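Local coordinates for adhesion G-protein coupled receptor G6 (Danio rerio, PDB 6V55) that probably mediates cell adhesion and signalling in myelination, as an adhesion receptor whose large extracellular region includes a calcium-binding CUB domain, at residues T17-C20 against Y25-S28; V115-Q120 against W304-S309; L213-T216 against L221-V224; V522-I527 against V541-E546. All coordinates share one frame; numbering follows the deposited sequence.

In the fold
The contacts are strung along a many-domain extracellular chain and sample packing within modules (contacts 1, 3 and 4) and at a passage from one to the next (contact 2). Contact 1, in the CUB loop between strands 13-17 and 30-36, comes first. Contact 2 brings the loop after strand 105-114 to strand 304-305, and contact 3, a hairpin of the six-stranded pentraxin sheet, falls within the 183 residues between its two segments; their centres are about 28 Å apart. Contact 4 joins two helices much later, about 84 Å from contact 3 between centres. Yet the nearest atoms of contacts 1 and 4 are only about 5 Å apart, and Pro27 touches Asn530, so modules distant in sequence meet around the CUB tip.

Contact 1 (T17-C20 against Y25-S28); sequences TSPC and YPPS
Pro19 and Cys20 meet Tyr25 and Pro26 where the loop between strands 13-17 and 30-36 of the CUB domain turns back on itself, a compact case of a loop held by prolines and by carbon-oxygen contacts without hydrogen bonds between its two arms. Just before the turn, Ser18 OG is held by Phe106 N, which ties the first arm to strand 105-114.

The polar part uses the carbonyl of Pro19. Tyr25 CA directs its hydrogen at Pro19 O over 3.3 Å, with 148° at the hydrogen, and Tyr25 CB stays close to the same oxygen. Beyond CB the tyrosine turns away: its ring packs edge-to-face with Phe95, and its hydroxyl is hydrogen-bonded to Asp61 OD2. Asp61 is a calcium ligand, so Tyr25 is a second-shell residue that probably helps to place it.

The apolar part centres on the Pro26 ring. Its CD lies 3.9 Å from Pro19 CB, the two rings being set at a slant to each other. With SG anti to the carbonyl carbon of Cys20 (chi1 -42°), the sulfur is brought alongside the same ring: Cys20 SG lies 3.8 Å from Pro26 CG and almost as close to Pro26 CD, the atom that Pro19 also touches.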
loop_
_atom_site.group_PDB
_atom_site.type_symbol
_atom_site.label_atom_id
_atom_site.label_comp_id
_atom_site.label_asym_id
_atom_site.label_seq_id
_atom_site.Cartn_x
_atom_site.Cartn_y
_atom_site.Cartn_z
ATOM N N THR A 17 6.700 2.925 7.062
ATOM C CA THR A 17 5.662 3.933 6.941
ATOM C C THR A 17 5.476 4.300 5.479
ATOM O O THR A 17 6.339 4.042 4.631
ATOM C CB THR A 17 5.982 5.208 7.729
ATOM O OG1 THR A 17 6.947 5.984 7.016
ATOM C CG2 THR A 17 6.515 4.930 9.124
ATOM N N SER A 18 4.341 4.952 5.202
ATOM C CA SER A 18 4.129 5.643 3.931
ATOM C C SER A 18 5.137 6.794 3.822
ATOM O O SER A 18 5.605 7.286 4.856
ATOM C CB SER A 18 2.705 6.195 3.874
ATOM O OG SER A 18 2.505 7.181 4.881
ATOM N N PRO A 19 5.525 7.197 2.595
ATOM C CA PRO A 19 6.558 8.244 2.442
ATOM C C PRO A 19 6.136 9.570 3.056
ATOM O O PRO A 19 4.959 9.927 3.009
ATOM C CB PRO A 19 6.733 8.355 0.920
ATOM C CG PRO A 19 5.600 7.543 0.312
ATOM C CD PRO A 19 5.290 6.501 1.316
ATOM N N CYS A 20 7.079 10.153 3.814
ATOM C CA CYS A 20 6.983 11.417 4.551
ATOM C C CYS A 20 6.061 11.360 5.776
ATOM O O CYS A 20 5.767 12.421 6.340
ATOM C CB CYS A 20 6.573 12.601 3.654
ATOM S SG CYS A 20 7.366 12.651 2.030
ATOM N N TYR A 25 1.745 12.161 2.597
ATOM C CA TYR A 25 2.433 11.477 1.520
ATOM C C TYR A 25 2.461 12.360 0.273
ATOM O O TYR A 25 1.673 13.301 0.157
ATOM C CB TYR A 25 1.770 10.126 1.239
ATOM C CG TYR A 25 0.260 10.057 1.136
ATOM C CD1 TYR A 25 -0.404 10.461 -0.016
ATOM C CD2 TYR A 25 -0.487 9.493 2.154
ATOM C CE1 TYR A 25 -1.786 10.362 -0.119
ATOM C CE2 TYR A 25 -1.862 9.384 2.066
ATOM C CZ TYR A 25 -2.504 9.814 0.918
ATOM O OH TYR A 25 -3.877 9.706 0.810
ATOM N N PRO A 26 3.402 12.137 -0.644
ATOM C CA PRO A 26 3.379 12.903 -1.887
ATOM C C PRO A 26 2.305 12.344 -2.804
ATOM O O PRO A 26 1.811 11.229 -2.572
ATOM C CB PRO A 26 4.801 12.705 -2.447
ATOM C CG PRO A 26 5.621 12.223 -1.265
ATOM C CD PRO A 26 4.671 11.388 -0.509
ATOM N N PRO A 27 1.872 13.087 -3.821
ATOM C CA PRO A 27 1.000 12.492 -4.836
ATOM C C PRO A 27 1.746 11.479 -5.699
ATOM O O PRO A 27 2.979 11.395 -5.674
ATOM C CB PRO A 27 0.560 13.689 -5.683
ATOM C CG PRO A 27 1.033 14.895 -5.015
ATOM C CD PRO A 27 2.115 14.515 -4.087
ATOM N N SER A 28 0.950 10.695 -6.455
ATOM C CA SER A 28 1.408 9.799 -7.528
ATOM C C SER A 28 2.423 8.754 -7.068
ATOM O O SER A 28 3.356 8.394 -7.788
ATOM C CB SER A 28 1.943 10.600 -8.694
ATOM O OG SER A 28 1.120 11.726 -8.853
#

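Contact 2 (V115-Q120 against W304-S309); sequences VTLRNQ and WTIPGS
Leu117 against Trp304 is a small, buried apolar contact made essentially by one methyl group, and it sits where the chain passes from the CUB sheet into the pentraxin-like domain. CD2 of Leu117 comes within 3.6 Å of Trp304 CD1, on the five-membered part of the indole. The methyl approaches the ring obliquely, and the two side chains run at about a right angle to each other. The same CD2 also reaches Ile306 CD1, at a looser 4.3 Å, and thus lies in the angle between the indole and the isoleucine branch.

CG of the leucine stands roughly opposite the backbone N (chi1 -152°), which carries the branch out toward Trp304. The backbone that presents it is a short 3-10 turn, in which Gln120 N bonds to Leu117 O at 3.0 Å and Asn119 N bonds to Thr116 O at 3.3 Å.

In the fold, residues 115-120 connect strand 105-114 of the four-stranded CUB sheet with strand 122-123, an edge strand of the six-stranded pentraxin sheet. Trp304 belongs to a weakly bonded strand that pairs with 133-134, so the linker packs on a late portion of the domain it leads into.

The indole is fixed independently of the leucine: NE1 donates to Asp298 O, and Trp299 meets the ring edge-to-face. Leu117 touches Trp299 and His301 as well. Next to it, Arg118 turns to the same loop, where its NH2 forms a salt bridge with Asp298 OD2.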
loop_
_atom_site.group_PDB
_atom_site.type_symbol
_atom_site.label_atom_id
_atom_site.label_comp_id
_atom_site.label_asym_id
_atom_site.label_seq_id
_atom_site.Cartn_x
_atom_site.Cartn_y
_atom_site.Cartn_z
ATOM N N VAL A 115 3.806 -20.661 12.477
ATOM C CA VAL A 115 2.556 -21.407 12.441
ATOM C C VAL A 115 2.486 -22.254 13.711
ATOM O O VAL A 115 3.509 -22.790 14.173
ATOM C CB VAL A 115 2.470 -22.231 11.137
ATOM C CG1 VAL A 115 3.741 -22.994 10.887
ATOM C CG2 VAL A 115 1.295 -23.206 11.124
ATOM N N THR A 116 1.314 -22.243 14.361
ATOM C CA THR A 116 1.052 -23.005 15.576
ATOM C C THR A 116 1.289 -24.509 15.369
ATOM O O THR A 116 1.223 -25.050 14.250
ATOM C CB THR A 116 -0.394 -22.799 16.057
ATOM O OG1 THR A 116 -1.312 -23.349 15.098
ATOM C CG2 THR A 116 -0.719 -21.345 16.244
ATOM N N LEU A 117 1.613 -25.173 16.482
ATOM C CA LEU A 117 1.774 -26.615 16.478
ATOM C C LEU A 117 0.467 -27.344 16.204
ATOM O O LEU A 117 0.504 -28.439 15.632
ATOM C CB LEU A 117 2.371 -27.060 17.806
ATOM C CG LEU A 117 3.216 -28.335 17.825
ATOM C CD1 LEU A 117 4.048 -28.499 16.555
ATOM C CD2 LEU A 117 4.127 -28.437 19.068
ATOM N N ARG A 118 -0.682 -26.728 16.511
ATOM C CA ARG A 118 -1.982 -27.333 16.244
ATOM C C ARG A 118 -2.429 -27.237 14.786
ATOM O O ARG A 118 -3.543 -27.672 14.471
ATOM C CB ARG A 118 -3.036 -26.705 17.148
ATOM C CG ARG A 118 -3.062 -27.314 18.527
ATOM C CD ARG A 118 -4.262 -26.820 19.290
ATOM N NE ARG A 118 -3.849 -26.161 20.521
ATOM C CZ ARG A 118 -3.729 -26.771 21.695
ATOM N NH1 ARG A 118 -4.000 -28.067 21.814
ATOM N NH2 ARG A 118 -3.341 -26.075 22.751
ATOM N N ASN A 119 -1.615 -26.660 13.905
ATOM C CA ASN A 119 -1.783 -26.777 12.465
ATOM C C ASN A 119 -0.755 -27.715 11.868
ATOM O O ASN A 119 -0.506 -27.658 10.663
ATOM C CB ASN A 119 -1.675 -25.405 11.786
ATOM C CG ASN A 119 -2.933 -24.575 11.949
ATOM O OD1 ASN A 119 -4.038 -25.019 11.590
ATOM N ND2 ASN A 119 -2.781 -23.369 12.505
ATOM N N GLN A 120 -0.106 -28.537 12.687
ATOM C CA GLN A 120 0.969 -29.401 12.217
ATOM C C GLN A 120 0.832 -30.805 12.800
ATOM O O GLN A 120 0.438 -30.979 13.953
ATOM C CB GLN A 120 2.356 -28.820 12.581
ATOM C CG GLN A 120 2.730 -27.534 11.861
ATOM C CD GLN A 120 3.884 -26.834 12.506
ATOM O OE1 GLN A 120 3.913 -26.685 13.723
ATOM N NE2 GLN A 120 4.843 -26.380 11.699
ATOM N N TRP A 304 8.110 -27.679 23.283
ATOM C CA TRP A 304 8.748 -28.779 22.559
ATOM C C TRP A 304 10.028 -28.331 21.855
ATOM O O TRP A 304 10.232 -27.147 21.576
ATOM C CB TRP A 304 7.803 -29.374 21.493
ATOM C CG TRP A 304 6.559 -30.029 22.025
ATOM C CD1 TRP A 304 5.348 -29.434 22.280
ATOM C CD2 TRP A 304 6.401 -31.408 22.360
ATOM N NE1 TRP A 304 4.449 -30.363 22.766
ATOM C CE2 TRP A 304 5.072 -31.583 22.818
ATOM C CE3 TRP A 304 7.255 -32.513 22.321
ATOM C CZ2 TRP A 304 4.582 -32.820 23.224
ATOM C CZ3 TRP A 304 6.774 -33.739 22.737
ATOM C CH2 TRP A 304 5.448 -33.883 23.188
ATOM N N THR A 305 10.895 -29.305 21.556
ATOM C CA THR A 305 11.940 -29.156 20.537
ATOM C C THR A 305 11.642 -30.179 19.449
ATOM O O THR A 305 12.034 -31.347 19.550
ATOM C CB THR A 305 13.350 -29.366 21.081
ATOM O OG1 THR A 305 13.547 -30.750 21.406
ATOM C CG2 THR A 305 13.568 -28.528 22.295
ATOM N N ILE A 306 10.943 -29.733 18.418
ATOM C CA ILE A 306 10.657 -30.534 17.237
ATOM C C ILE A 306 11.201 -29.764 16.043
ATOM O O ILE A 306 10.811 -28.610 15.823
ATOM C CB ILE A 306 9.152 -30.800 17.070
ATOM C CG1 ILE A 306 8.609 -31.588 18.260
ATOM C CG2 ILE A 306 8.890 -31.546 15.771
ATOM C CD1 ILE A 306 7.114 -31.456 18.409
ATOM N N PRO A 307 12.110 -30.341 15.260
ATOM C CA PRO A 307 12.634 -29.638 14.081
ATOM C C PRO A 307 11.588 -29.502 12.975
ATOM O O PRO A 307 10.530 -30.143 12.981
ATOM C CB PRO A 307 13.814 -30.515 13.639
ATOM C CG PRO A 307 14.156 -31.357 14.851
ATOM C CD PRO A 307 12.850 -31.587 15.541
ATOM N N GLY A 308 11.903 -28.612 12.020
ATOM C CA GLY A 308 11.046 -28.379 10.864
ATOM C C GLY A 308 10.957 -29.555 9.906
ATOM O O GLY A 308 9.956 -29.680 9.188
ATOM N N SER A 309 11.958 -30.451 9.929
ATOM C CA SER A 309 11.971 -31.663 9.113
ATOM C C SER A 309 10.885 -32.661 9.508
ATOM O O SER A 309 10.604 -33.581 8.730
ATOM C CB SER A 309 13.332 -32.358 9.223
ATOM O OG SER A 309 14.385 -31.416 9.313
#

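Contact 3 (L213-T216 against L221-V224); sequences LTWT and LIGV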
loop_
_atom_site.group_PDB
_atom_site.type_symbol
_atom_site.label_atom_id
_atom_site.label_comp_id
_atom_site.label_asym_id
_atom_site.label_seq_id
_atom_site.Cartn_x
_atom_site.Cartn_y
_atom_site.Cartn_z
ATOM N N LEU A 213 -5.586 -41.440 27.574
ATOM C CA LEU A 213 -5.216 -42.411 28.591
ATOM C C LEU A 213 -5.178 -41.696 29.931
ATOM O O LEU A 213 -4.576 -40.625 30.032
ATOM C CB LEU A 213 -3.859 -43.047 28.264
ATOM C CG LEU A 213 -3.761 -43.654 26.852
ATOM C CD1 LEU A 213 -2.354 -44.069 26.514
ATOM C CD2 LEU A 213 -4.717 -44.851 26.697
ATOM N N THR A 214 -5.854 -42.251 30.947
ATOM C CA THR A 214 -5.784 -41.720 32.308
ATOM C C THR A 214 -5.248 -42.788 33.254
ATOM O O THR A 214 -5.270 -43.984 32.951
ATOM C CB THR A 214 -7.145 -41.182 32.852
ATOM O OG1 THR A 214 -7.981 -42.262 33.312
ATOM C CG2 THR A 214 -7.887 -40.329 31.817
ATOM N N TRP A 215 -4.754 -42.331 34.406
ATOM C CA TRP A 215 -4.223 -43.197 35.449
ATOM C C TRP A 215 -4.302 -42.436 36.758
ATOM O O TRP A 215 -4.110 -41.226 36.747
ATOM C CB TRP A 215 -2.772 -43.583 35.156
ATOM C CG TRP A 215 -2.104 -44.344 36.251
ATOM C CD1 TRP A 215 -2.354 -45.632 36.624
ATOM C CD2 TRP A 215 -1.051 -43.873 37.110
ATOM N NE1 TRP A 215 -1.519 -45.999 37.648
ATOM C CE2 TRP A 215 -0.715 -44.936 37.976
ATOM C CE3 TRP A 215 -0.359 -42.658 37.227
ATOM C CZ2 TRP A 215 0.281 -44.824 38.950
ATOM C CZ3 TRP A 215 0.629 -42.548 38.195
ATOM C CH2 TRP A 215 0.927 -43.627 39.054
ATOM N N THR A 216 -4.642 -43.123 37.861
ATOM C CA THR A 216 -4.348 -42.644 39.213
ATOM C C THR A 216 -3.587 -43.720 39.973
ATOM O O THR A 216 -3.830 -44.912 39.784
ATOM C CB THR A 216 -5.577 -42.316 40.062
ATOM O OG1 THR A 216 -6.278 -43.525 40.347
ATOM C CG2 THR A 216 -6.494 -41.381 39.406
ATOM N N LEU A 221 -6.491 -47.219 38.649
ATOM C CA LEU A 221 -7.491 -47.193 37.594
ATOM C C LEU A 221 -6.900 -46.589 36.323
ATOM O O LEU A 221 -6.652 -45.380 36.259
ATOM C CB LEU A 221 -8.711 -46.396 38.051
ATOM C CG LEU A 221 -9.916 -46.450 37.097
ATOM C CD1 LEU A 221 -10.651 -47.765 37.236
ATOM C CD2 LEU A 221 -10.866 -45.284 37.332
ATOM N N ILE A 222 -6.670 -47.427 35.315
ATOM C CA ILE A 222 -6.445 -46.944 33.959
ATOM C C ILE A 222 -7.793 -46.589 33.339
ATOM O O ILE A 222 -8.766 -47.337 33.459
ATOM C CB ILE A 222 -5.712 -47.996 33.109
ATOM C CG1 ILE A 222 -4.628 -48.719 33.923
ATOM C CG2 ILE A 222 -5.164 -47.367 31.814
ATOM C CD1 ILE A 222 -3.353 -47.955 34.091
ATOM N N GLY A 223 -7.858 -45.438 32.686
ATOM C CA GLY A 223 -9.013 -45.068 31.886
ATOM C C GLY A 223 -8.566 -44.936 30.423
ATOM O O GLY A 223 -7.428 -44.567 30.168
ATOM N N VAL A 224 -9.455 -45.313 29.513
ATOM C CA VAL A 224 -9.210 -45.195 28.075
ATOM C C VAL A 224 -10.415 -44.491 27.460
ATOM O O VAL A 224 -11.560 -44.900 27.693
ATOM C CB VAL A 224 -8.984 -46.567 27.408
ATOM C CG1 VAL A 224 -8.858 -46.426 25.903
ATOM C CG2 VAL A 224 -7.729 -47.224 27.934
#
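Ile222 crosses Trp215 at a slant in a beta hairpin of the pentraxin-like domain, whose strands 213-216 and 221-224 run antiparallel at 166°. The isoleucine can be followed outward from the backbone. CB lies 4.0 Å from Thr214 O, and the branch CG2, anti to the backbone N, comes to 3.6 Å from that same oxygen. The other branch starts with CG1 beside the backbone N (chi1 -39°) and bends again at chi2 (-79°), which brings CD1 to the pyrrole carbon Trp215 CD1 at 3.6 Å, oblique to the ring. Further on, the pair packs on strand 185-188, and Trp215 NE1 bonds to Ser238 OG.

Leu213 and Val224 share this face, lying side by side with CD2 and CG2 4.0 Å apart.

The strands themselves are held at the hydrogen-bonded pair of Thr214 and Gly223: Thr214 N donates to Gly223 O at 2.9 Å, and Gly223 N to Thr214 O at 3.0 Å. A weak bond from Thr216 N to Leu221 O follows toward the turn. On the face away from Trp215, the threonine hydroxyl lies across the glycine backbone, with Thr214 OG1 3.3 Å from Gly223 CA.

Contact 4 (V522-I527 against V541-E546); sequences VQLADI and VTKVME
Leu524 reaches across from helix 517-527 to Lys543 and Val544 of helix 534-550, and between 522-527 and 541-546 the contact is carried by a single methyl. The apolar contact belongs to Leu524 CD1. It lies 3.9 Å from Lys543 CG and 4.0 Å from Lys543 CB, so the methyl rests on the start of the lysine chain, the two side chains meeting at about a right angle. From a direction roughly perpendicular to that approach, CD1 meets Val544 CG2 at 4.1 Å. With CG of Leu524 opposite its own carbonyl carbon, CD1 continues the extended chain toward helix 534-550 (chi2 -176°).

The polar interactions lie within the second helix and around it. Lys543 bends at chi2 and chi3 (55° and 74°), which swings the amine off the leucine, and NZ forms a 2.7 Å salt bridge to Glu546 OE2 on its syn side. The carbonyls of Ile510 and Thr508 also accept bonds from NZ, so three oxygens hold this ammonium group while its aliphatic part stays in the apolar contact.

Both segments belong to the run of helices between 517 and 593, consistent with the helical part of a GAIN domain. Helix 555-568 packs against Ala525 and Val544, helix 573-593 covers Val541 and Met545, and Asp526 OD1 bonds to the backbone of the calcium ligand Val101 in the CUB domain.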
loop_
_atom_site.group_PDB
_atom_site.type_symbol
_atom_site.label_atom_id
_atom_site.label_comp_id
_atom_site.label_asym_id
_atom_site.label_seq_id
_atom_site.Cartn_x
_atom_site.Cartn_y
_atom_site.Cartn_z
ATOM N N VAL A 522 -8.673 25.586 -5.732
ATOM C CA VAL A 522 -8.184 24.578 -4.792
ATOM C C VAL A 522 -7.557 23.401 -5.546
ATOM O O VAL A 522 -6.455 22.951 -5.200
ATOM C CB VAL A 522 -9.338 24.146 -3.861
ATOM C CG1 VAL A 522 -9.141 22.801 -3.295
ATOM C CG2 VAL A 522 -9.477 25.105 -2.708
ATOM N N GLN A 523 -8.194 22.951 -6.642
ATOM C CA GLN A 523 -7.653 21.817 -7.392
ATOM C C GLN A 523 -6.355 22.166 -8.113
ATOM O O GLN A 523 -5.390 21.400 -8.029
ATOM C CB GLN A 523 -8.677 21.268 -8.392
ATOM C CG GLN A 523 -10.007 20.697 -7.834
ATOM C CD GLN A 523 -10.007 20.337 -6.336
ATOM O OE1 GLN A 523 -9.266 19.454 -5.858
ATOM N NE2 GLN A 523 -10.867 21.028 -5.589
ATOM N N LEU A 524 -6.293 23.353 -8.747
ATOM C CA LEU A 524 -5.077 23.807 -9.404
ATOM C C LEU A 524 -3.944 24.042 -8.408
ATOM O O LEU A 524 -2.783 23.780 -8.739
ATOM C CB LEU A 524 -5.350 25.092 -10.182
ATOM C CG LEU A 524 -6.372 25.126 -11.322
ATOM C CD1 LEU A 524 -6.389 26.495 -11.983
ATOM C CD2 LEU A 524 -6.187 24.013 -12.345
ATOM N N ALA A 525 -4.263 24.474 -7.178
ATOM C CA ALA A 525 -3.253 24.627 -6.130
ATOM C C ALA A 525 -2.675 23.291 -5.668
ATOM O O ALA A 525 -1.529 23.251 -5.196
ATOM C CB ALA A 525 -3.844 25.368 -4.927
ATOM N N ASP A 526 -3.439 22.200 -5.799
ATOM C CA ASP A 526 -2.903 20.882 -5.500
ATOM C C ASP A 526 -1.850 20.437 -6.524
ATOM O O ASP A 526 -0.757 20.010 -6.117
ATOM C CB ASP A 526 -4.043 19.865 -5.419
ATOM C CG ASP A 526 -3.922 18.925 -4.221
ATOM O OD1 ASP A 526 -4.901 18.844 -3.440
ATOM O OD2 ASP A 526 -2.861 18.265 -4.059
ATOM N N ILE A 527 -2.154 20.554 -7.839
ATOM C CA ILE A 527 -1.288 20.037 -8.915
ATOM C C ILE A 527 0.054 20.752 -8.959
ATOM O O ILE A 527 1.068 20.164 -9.361
ATOM C CB ILE A 527 -1.912 20.184 -10.312
ATOM C CG1 ILE A 527 -3.390 19.920 -10.354
ATOM C CG2 ILE A 527 -1.282 19.205 -11.263
ATOM C CD1 ILE A 527 -3.970 20.596 -11.598
ATOM N N VAL A 541 -1.797 28.794 -15.316
ATOM C CA VAL A 541 -1.708 30.234 -15.105
ATOM C C VAL A 541 -2.682 30.986 -16.025
ATOM O O VAL A 541 -3.182 32.066 -15.669
ATOM C CB VAL A 541 -0.217 30.622 -15.242
ATOM C CG1 VAL A 541 0.017 32.071 -15.407
ATOM C CG2 VAL A 541 0.531 30.169 -13.988
ATOM N N THR A 542 -3.080 30.384 -17.148
ATOM C CA THR A 542 -4.159 30.987 -17.937
ATOM C C THR A 542 -5.517 30.858 -17.241
ATOM O O THR A 542 -6.253 31.853 -17.137
ATOM C CB THR A 542 -4.183 30.387 -19.340
ATOM O OG1 THR A 542 -2.983 30.787 -20.024
ATOM C CG2 THR A 542 -5.381 30.880 -20.136
ATOM N N LYS A 543 -5.817 29.671 -16.680
ATOM C CA LYS A 543 -7.056 29.461 -15.923
ATOM C C LYS A 543 -7.132 30.316 -14.648
ATOM O O LYS A 543 -8.218 30.813 -14.316
ATOM C CB LYS A 543 -7.210 27.983 -15.570
ATOM C CG LYS A 543 -8.590 27.629 -15.031
ATOM C CD LYS A 543 -9.695 28.057 -15.993
ATOM C CE LYS A 543 -9.735 27.107 -17.196
ATOM N NZ LYS A 543 -10.638 27.540 -18.306
ATOM N N VAL A 544 -5.996 30.533 -13.962
ATOM C CA VAL A 544 -5.939 31.445 -12.816
ATOM C C VAL A 544 -6.247 32.877 -13.247
ATOM O O VAL A 544 -6.963 33.601 -12.545
ATOM C CB VAL A 544 -4.565 31.324 -12.122
ATOM C CG1 VAL A 544 -4.246 32.491 -11.188
ATOM C CG2 VAL A 544 -4.521 30.067 -11.339
ATOM N N MET A 545 -5.815 33.269 -14.454
ATOM C CA MET A 545 -6.159 34.593 -14.974
ATOM C C MET A 545 -7.648 34.715 -15.296
ATOM O O MET A 545 -8.253 35.764 -15.038
ATOM C CB MET A 545 -5.331 34.907 -16.215
ATOM C CG MET A 545 -5.594 36.287 -16.834
ATOM S SD MET A 545 -5.341 37.653 -15.667
ATOM C CE MET A 545 -3.710 38.012 -16.237
ATOM N N GLU A 546 -8.261 33.648 -15.824
ATOM C CA GLU A 546 -9.699 33.670 -16.067
ATOM C C GLU A 546 -10.470 33.721 -14.756
ATOM O O GLU A 546 -11.456 34.464 -14.628
ATOM C CB GLU A 546 -10.114 32.441 -16.873
ATOM C CG GLU A 546 -9.419 32.292 -18.221
ATOM C CD GLU A 546 -9.749 30.956 -18.900
ATOM O OE1 GLU A 546 -9.141 30.651 -19.959
ATOM O OE2 GLU A 546 -10.616 30.211 -18.372
#